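Local coordinates for protein hydroxyglutarate synthase (Pseudomonas putida, PDB 6W1G) that uses iron(II) and molecular oxygen to decarboxylate and hydroxylate 2-oxoadipate, giving D-2-hydroxyglutarate in D-lysine catabolism, at residues Val252-Leu264 with Leu337-Met351. Sequence-based numbering, arbitrary orientation.
Sequences VEGPPTRRHPILL and LQANFAEFPDDLAQM
Arg258 reaches across to the linker at Phe344-Asp346, just after the type I turn Phe341-Phe344. Arg258 CB lies 3.6 Å from Asp346 OD1, and CG also passes that carboxylate. A bend at chi3 (52°) then turns the guanidinium so that NE and NH2 both donate to His260 O, a side-on grip within its own loop. Arg258 NH1 bonds Phe344 O at 3.0 Å, standing well above that carbonyl's plane, and also donates to a water that bridges to Phe341 O. Arg258 NH2 makes the straighter bond, 2.8 Å to Pro345 O at 162°, with Met351 SD also at the guanidinium edge. Asp346 OD1 lies over one guanidinium face; its salt bridge with Arg258 NH2 therefore acts through charge alone. Asp346 OD2 pairs likewise with Arg259 NE, completing a three-residue network.

The same carboxylate takes two consecutive backbone amides through syn lone pairs: Asp346 OD2 from Arg259 N and OD1 from His260 N, both 2.8 Å. In this VOC-like (glyoxalase-clan) dioxygenase, these bonds tie the loop leading into strand 264-275 to the link between helices 330-341 and 348-353, off the metal site.

CH-pi contacts accompany the polar bonds. Ile262 CD1 sits over the middle of the Phe344 ring, 3.6 Å from its centroid and 7° off the normal. Pro256 CD lies over the Phe341 face.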
loop_
_atom_site.group_PDB
_atom_site.type_symbol
_atom_site.label_atom_id
_atom_site.label_comp_id
_atom_site.label_asym_id
_atom_site.label_seq_id
_atom_site.Cartn_x
_atom_site.Cartn_y
_atom_site.Cartn_z
ATOM N N VAL A 252 -14.877 3.189 8.339
ATOM C CA VAL A 252 -14.005 2.847 7.233
ATOM C C VAL A 252 -13.228 4.097 6.871
ATOM O O VAL A 252 -13.829 5.155 6.609
ATOM C CB VAL A 252 -14.831 2.317 6.048
ATOM C CG1 VAL A 252 -13.933 2.055 4.853
ATOM C CG2 VAL A 252 -15.589 1.064 6.445
ATOM N N GLU A 253 -11.896 3.979 6.821
ATOM C CA GLU A 253 -11.074 5.101 6.393
ATOM C C GLU A 253 -11.122 5.232 4.885
ATOM O O GLU A 253 -11.226 4.225 4.182
ATOM C CB GLU A 253 -9.623 4.906 6.828
ATOM C CG GLU A 253 -9.453 4.822 8.340
ATOM C CD GLU A 253 -8.002 4.712 8.709
ATOM O OE1 GLU A 253 -7.513 3.574 8.890
ATOM O OE2 GLU A 253 -7.337 5.762 8.761
ATOM N N GLY A 254 -11.036 6.477 4.406
ATOM C CA GLY A 254 -11.100 6.793 2.999
ATOM C C GLY A 254 -12.421 7.427 2.625
ATOM O O GLY A 254 -13.243 7.777 3.472
ATOM N N PRO A 255 -12.656 7.602 1.328
ATOM C CA PRO A 255 -13.948 8.143 0.865
ATOM C C PRO A 255 -15.079 7.187 1.187
ATOM O O PRO A 255 -14.848 6.023 1.502
ATOM C CB PRO A 255 -13.759 8.241 -0.656
ATOM C CG PRO A 255 -12.808 7.089 -0.955
ATOM C CD PRO A 255 -11.829 7.089 0.215
ATOM N N PRO A 256 -16.326 7.659 1.101
ATOM C CA PRO A 256 -17.473 6.764 1.203
ATOM C C PRO A 256 -17.644 5.895 -0.034
ATOM O O PRO A 256 -16.890 6.040 -1.022
ATOM C CB PRO A 256 -18.644 7.735 1.366
ATOM C CG PRO A 256 -18.217 8.888 0.488
ATOM C CD PRO A 256 -16.713 9.009 0.661
ATOM N N THR A 257 -18.621 5.002 0.023
ATOM C CA THR A 257 -18.977 4.162 -1.112
ATOM C C THR A 257 -19.261 5.024 -2.330
ATOM O O THR A 257 -19.992 6.015 -2.249
ATOM C CB THR A 257 -20.227 3.352 -0.753
ATOM O OG1 THR A 257 -20.016 2.639 0.484
ATOM C CG2 THR A 257 -20.582 2.398 -1.880
ATOM N N ARG A 258 -18.721 4.613 -3.471
ATOM C CA ARG A 258 -18.904 5.301 -4.732
ATOM C C ARG A 258 -19.020 4.271 -5.843
ATOM O O ARG A 258 -18.477 3.174 -5.767
ATOM C CB ARG A 258 -17.668 6.179 -5.042
ATOM C CG ARG A 258 -17.558 7.436 -4.199
ATOM C CD ARG A 258 -16.188 8.080 -4.313
ATOM N NE ARG A 258 -15.792 8.308 -5.708
ATOM C CZ ARG A 258 -16.100 9.382 -6.443
ATOM N NH1 ARG A 258 -16.829 10.374 -5.929
ATOM N NH2 ARG A 258 -15.688 9.446 -7.713
ATOM N N ARG A 259 -19.679 4.679 -6.928
ATOM C CA ARG A 259 -19.665 3.877 -8.150
ATOM C C ARG A 259 -18.258 3.799 -8.740
ATOM O O ARG A 259 -17.870 2.750 -9.282
ATOM C CB ARG A 259 -20.589 4.493 -9.189
ATOM C CG ARG A 259 -22.050 4.421 -8.803
ATOM C CD ARG A 259 -22.970 5.197 -9.748
ATOM N NE ARG A 259 -23.068 6.609 -9.377
ATOM C CZ ARG A 259 -22.968 7.635 -10.217
ATOM N NH1 ARG A 259 -22.777 7.437 -11.515
ATOM N NH2 ARG A 259 -23.072 8.874 -9.745
ATOM N N HIS A 260 -17.484 4.890 -8.635
ATOM C CA HIS A 260 -16.131 4.969 -9.187
ATOM C C HIS A 260 -15.226 5.362 -8.038
ATOM O O HIS A 260 -14.989 6.560 -7.789
ATOM C CB HIS A 260 -16.101 5.933 -10.367
ATOM C CG HIS A 260 -16.927 5.411 -11.474
ATOM N ND1 HIS A 260 -16.559 4.296 -12.207
ATOM C CD2 HIS A 260 -18.148 5.773 -11.923
ATOM C CE1 HIS A 260 -17.512 4.017 -13.074
ATOM N NE2 HIS A 260 -18.468 4.908 -12.935
ATOM N N PRO A 261 -14.738 4.368 -7.292
ATOM C CA PRO A 261 -13.933 4.641 -6.100
ATOM C C PRO A 261 -12.709 5.472 -6.411
ATOM O O PRO A 261 -12.137 5.410 -7.508
ATOM C CB PRO A 261 -13.591 3.233 -5.588
ATOM C CG PRO A 261 -14.847 2.439 -6.032
ATOM C CD PRO A 261 -15.029 2.939 -7.449
ATOM N N ILE A 262 -12.251 6.192 -5.390
ATOM C CA ILE A 262 -11.068 7.028 -5.442
ATOM C C ILE A 262 -10.146 6.674 -4.276
ATOM O O ILE A 262 -10.595 6.292 -3.191
ATOM C CB ILE A 262 -11.413 8.541 -5.452
ATOM C CG1 ILE A 262 -12.228 8.932 -4.214
ATOM C CG2 ILE A 262 -12.140 8.884 -6.747
ATOM C CD1 ILE A 262 -12.623 10.406 -4.215
ATOM N N LEU A 263 -8.836 6.830 -4.508
ATOM C CA LEU A 263 -7.829 6.492 -3.497
ATOM C C LEU A 263 -8.045 5.069 -3.020
ATOM O O LEU A 263 -8.008 4.135 -3.831
ATOM C CB LEU A 263 -7.757 7.526 -2.379
ATOM C CG LEU A 263 -7.404 8.934 -2.866
ATOM C CD1 LEU A 263 -7.257 9.884 -1.672
ATOM C CD2 LEU A 263 -6.155 8.975 -3.694
ATOM N N LEU A 264 -8.229 4.834 -1.709
ATOM C CA LEU A 264 -8.531 3.508 -1.211
ATOM C C LEU A 264 -9.472 3.665 -0.021
ATOM O O LEU A 264 -9.592 4.747 0.550
ATOM C CB LEU A 264 -7.285 2.709 -0.879
ATOM C CG LEU A 264 -6.426 3.196 0.272
ATOM C CD1 LEU A 264 -6.970 2.799 1.635
ATOM C CD2 LEU A 264 -5.022 2.634 0.132
ATOM N N LEU A 337 -19.962 11.686 6.080
ATOM C CA LEU A 337 -18.997 11.466 5.006
ATOM C C LEU A 337 -19.688 11.365 3.661
ATOM O O LEU A 337 -19.241 11.977 2.676
ATOM C CB LEU A 337 -18.208 10.203 5.319
ATOM C CG LEU A 337 -17.076 9.847 4.383
ATOM C CD1 LEU A 337 -15.951 10.831 4.565
ATOM C CD2 LEU A 337 -16.630 8.413 4.639
ATOM N N GLN A 338 -20.750 10.559 3.578
ATOM C CA GLN A 338 -21.477 10.441 2.326
ATOM C C GLN A 338 -22.042 11.788 1.899
ATOM O O GLN A 338 -21.922 12.182 0.729
ATOM C CB GLN A 338 -22.546 9.355 2.429
ATOM C CG GLN A 338 -23.190 8.923 1.044
ATOM C CD GLN A 338 -22.251 8.795 -0.210
ATOM O OE1 GLN A 338 -21.617 7.751 -0.435
ATOM N NE2 GLN A 338 -22.196 9.858 -1.049
ATOM N N ALA A 339 -22.637 12.526 2.832
ATOM C CA ALA A 339 -23.232 13.804 2.476
ATOM C C ALA A 339 -22.193 14.763 1.916
ATOM O O ALA A 339 -22.425 15.407 0.892
ATOM C CB ALA A 339 -23.944 14.380 3.696
ATOM N N ASN A 340 -21.037 14.867 2.567
ATOM C CA ASN A 340 -20.036 15.830 2.134
ATOM C C ASN A 340 -19.358 15.404 0.831
ATOM O O ASN A 340 -18.966 16.264 0.040
ATOM C CB ASN A 340 -19.007 16.021 3.248
ATOM C CG ASN A 340 -19.486 16.975 4.336
ATOM O OD1 ASN A 340 -19.328 18.184 4.216
ATOM N ND2 ASN A 340 -20.060 16.432 5.408
ATOM N N PHE A 341 -19.239 14.106 0.572
ATOM C CA PHE A 341 -18.528 13.658 -0.628
ATOM C C PHE A 341 -19.435 13.611 -1.843
ATOM O O PHE A 341 -18.972 13.278 -2.934
ATOM C CB PHE A 341 -17.841 12.305 -0.405
ATOM C CG PHE A 341 -16.400 12.440 -0.018
ATOM C CD1 PHE A 341 -16.049 12.647 1.299
ATOM C CD2 PHE A 341 -15.407 12.384 -0.965
ATOM C CE1 PHE A 341 -14.741 12.804 1.660
ATOM C CE2 PHE A 341 -14.093 12.527 -0.620
ATOM C CZ PHE A 341 -13.742 12.710 0.695
ATOM N N ALA A 342 -20.725 13.946 -1.675
ATOM C CA ALA A 342 -21.583 14.136 -2.845
ATOM C C ALA A 342 -20.996 15.130 -3.842
ATOM O O ALA A 342 -21.315 15.051 -5.034
ATOM C CB ALA A 342 -22.978 14.606 -2.404
ATOM N N GLU A 343 -20.165 16.065 -3.387
ATOM C CA GLU A 343 -19.537 17.068 -4.241
ATOM C C GLU A 343 -18.380 16.534 -5.079
ATOM O O GLU A 343 -17.908 17.248 -5.974
ATOM C CB GLU A 343 -19.010 18.179 -3.336
ATOM C CG GLU A 343 -18.293 19.317 -4.024
ATOM C CD GLU A 343 -17.947 20.456 -3.086
ATOM O OE1 GLU A 343 -18.691 20.682 -2.103
ATOM O OE2 GLU A 343 -16.921 21.117 -3.348
ATOM N N PHE A 344 -17.912 15.330 -4.825
ATOM C CA PHE A 344 -16.853 14.752 -5.635
ATOM C C PHE A 344 -17.513 13.983 -6.772
ATOM O O PHE A 344 -18.188 12.980 -6.514
ATOM C CB PHE A 344 -15.973 13.826 -4.801
ATOM C CG PHE A 344 -14.599 13.621 -5.403
ATOM C CD1 PHE A 344 -14.450 13.021 -6.652
ATOM C CD2 PHE A 344 -13.463 14.074 -4.756
ATOM C CE1 PHE A 344 -13.200 12.882 -7.230
ATOM C CE2 PHE A 344 -12.207 13.935 -5.323
ATOM C CZ PHE A 344 -12.068 13.323 -6.559
ATOM N N PRO A 345 -17.365 14.411 -8.031
ATOM C CA PRO A 345 -18.093 13.740 -9.119
ATOM C C PRO A 345 -17.886 12.237 -9.099
ATOM O O PRO A 345 -16.759 11.765 -8.926
ATOM C CB PRO A 345 -17.496 14.362 -10.381
ATOM C CG PRO A 345 -17.133 15.756 -9.932
ATOM C CD PRO A 345 -16.599 15.574 -8.527
ATOM N N ASP A 346 -18.983 11.485 -9.277
ATOM C CA ASP A 346 -18.977 10.021 -9.244
ATOM C C ASP A 346 -19.376 9.482 -10.618
ATOM O O ASP A 346 -20.099 8.491 -10.748
ATOM C CB ASP A 346 -19.852 9.462 -8.115
ATOM C CG ASP A 346 -19.574 7.997 -7.826
ATOM O OD1 ASP A 346 -18.505 7.484 -8.242
ATOM O OD2 ASP A 346 -20.432 7.358 -7.158
ATOM N N ASP A 347 -18.925 10.169 -11.638
ATOM C CA ASP A 347 -19.139 9.838 -13.029
ATOM C C ASP A 347 -17.749 9.839 -13.659
ATOM O O ASP A 347 -17.007 10.810 -13.535
ATOM C CB ASP A 347 -20.050 10.903 -13.625
ATOM C CG ASP A 347 -20.247 10.743 -15.099
ATOM O OD1 ASP A 347 -19.375 11.220 -15.822
ATOM O OD2 ASP A 347 -21.279 10.152 -15.504
ATOM N N LEU A 348 -17.384 8.749 -14.310
ATOM C CA LEU A 348 -16.007 8.621 -14.810
ATOM C C LEU A 348 -15.697 9.664 -15.868
ATOM O O LEU A 348 -14.588 10.224 -15.892
ATOM C CB LEU A 348 -15.762 7.255 -15.436
ATOM C CG LEU A 348 -15.243 6.093 -14.599
ATOM C CD1 LEU A 348 -14.875 4.947 -15.523
ATOM C CD2 LEU A 348 -14.068 6.524 -13.763
ATOM N N ALA A 349 -16.648 9.941 -16.767
ATOM C CA ALA A 349 -16.413 10.971 -17.763
ATOM C C ALA A 349 -16.089 12.332 -17.141
ATOM O O ALA A 349 -15.255 13.082 -17.675
ATOM C CB ALA A 349 -17.581 11.047 -18.744
ATOM N N GLN A 350 -16.819 12.721 -16.087
ATOM C CA GLN A 350 -16.562 14.011 -15.436
ATOM C C GLN A 350 -15.260 13.978 -14.661
ATOM O O GLN A 350 -14.560 14.978 -14.588
ATOM C CB GLN A 350 -17.718 14.366 -14.529
ATOM C CG GLN A 350 -18.921 14.855 -15.276
ATOM C CD GLN A 350 -18.759 16.228 -15.915
ATOM O OE1 GLN A 350 -17.836 16.994 -15.658
ATOM N NE2 GLN A 350 -19.715 16.569 -16.727
ATOM N N MET A 351 -14.941 12.850 -14.017
ATOM C CA MET A 351 -13.661 12.753 -13.358
ATOM C C MET A 351 -12.520 12.963 -14.338
ATOM O O MET A 351 -11.499 13.573 -14.005
ATOM C CB MET A 351 -13.519 11.370 -12.708
ATOM C CG MET A 351 -14.453 11.121 -11.525
ATOM S SD MET A 351 -14.663 9.416 -11.019
ATOM C CE MET A 351 -13.038 8.967 -10.451
HETATM O O HOH W 1 -18.178 10.659 -3.478
#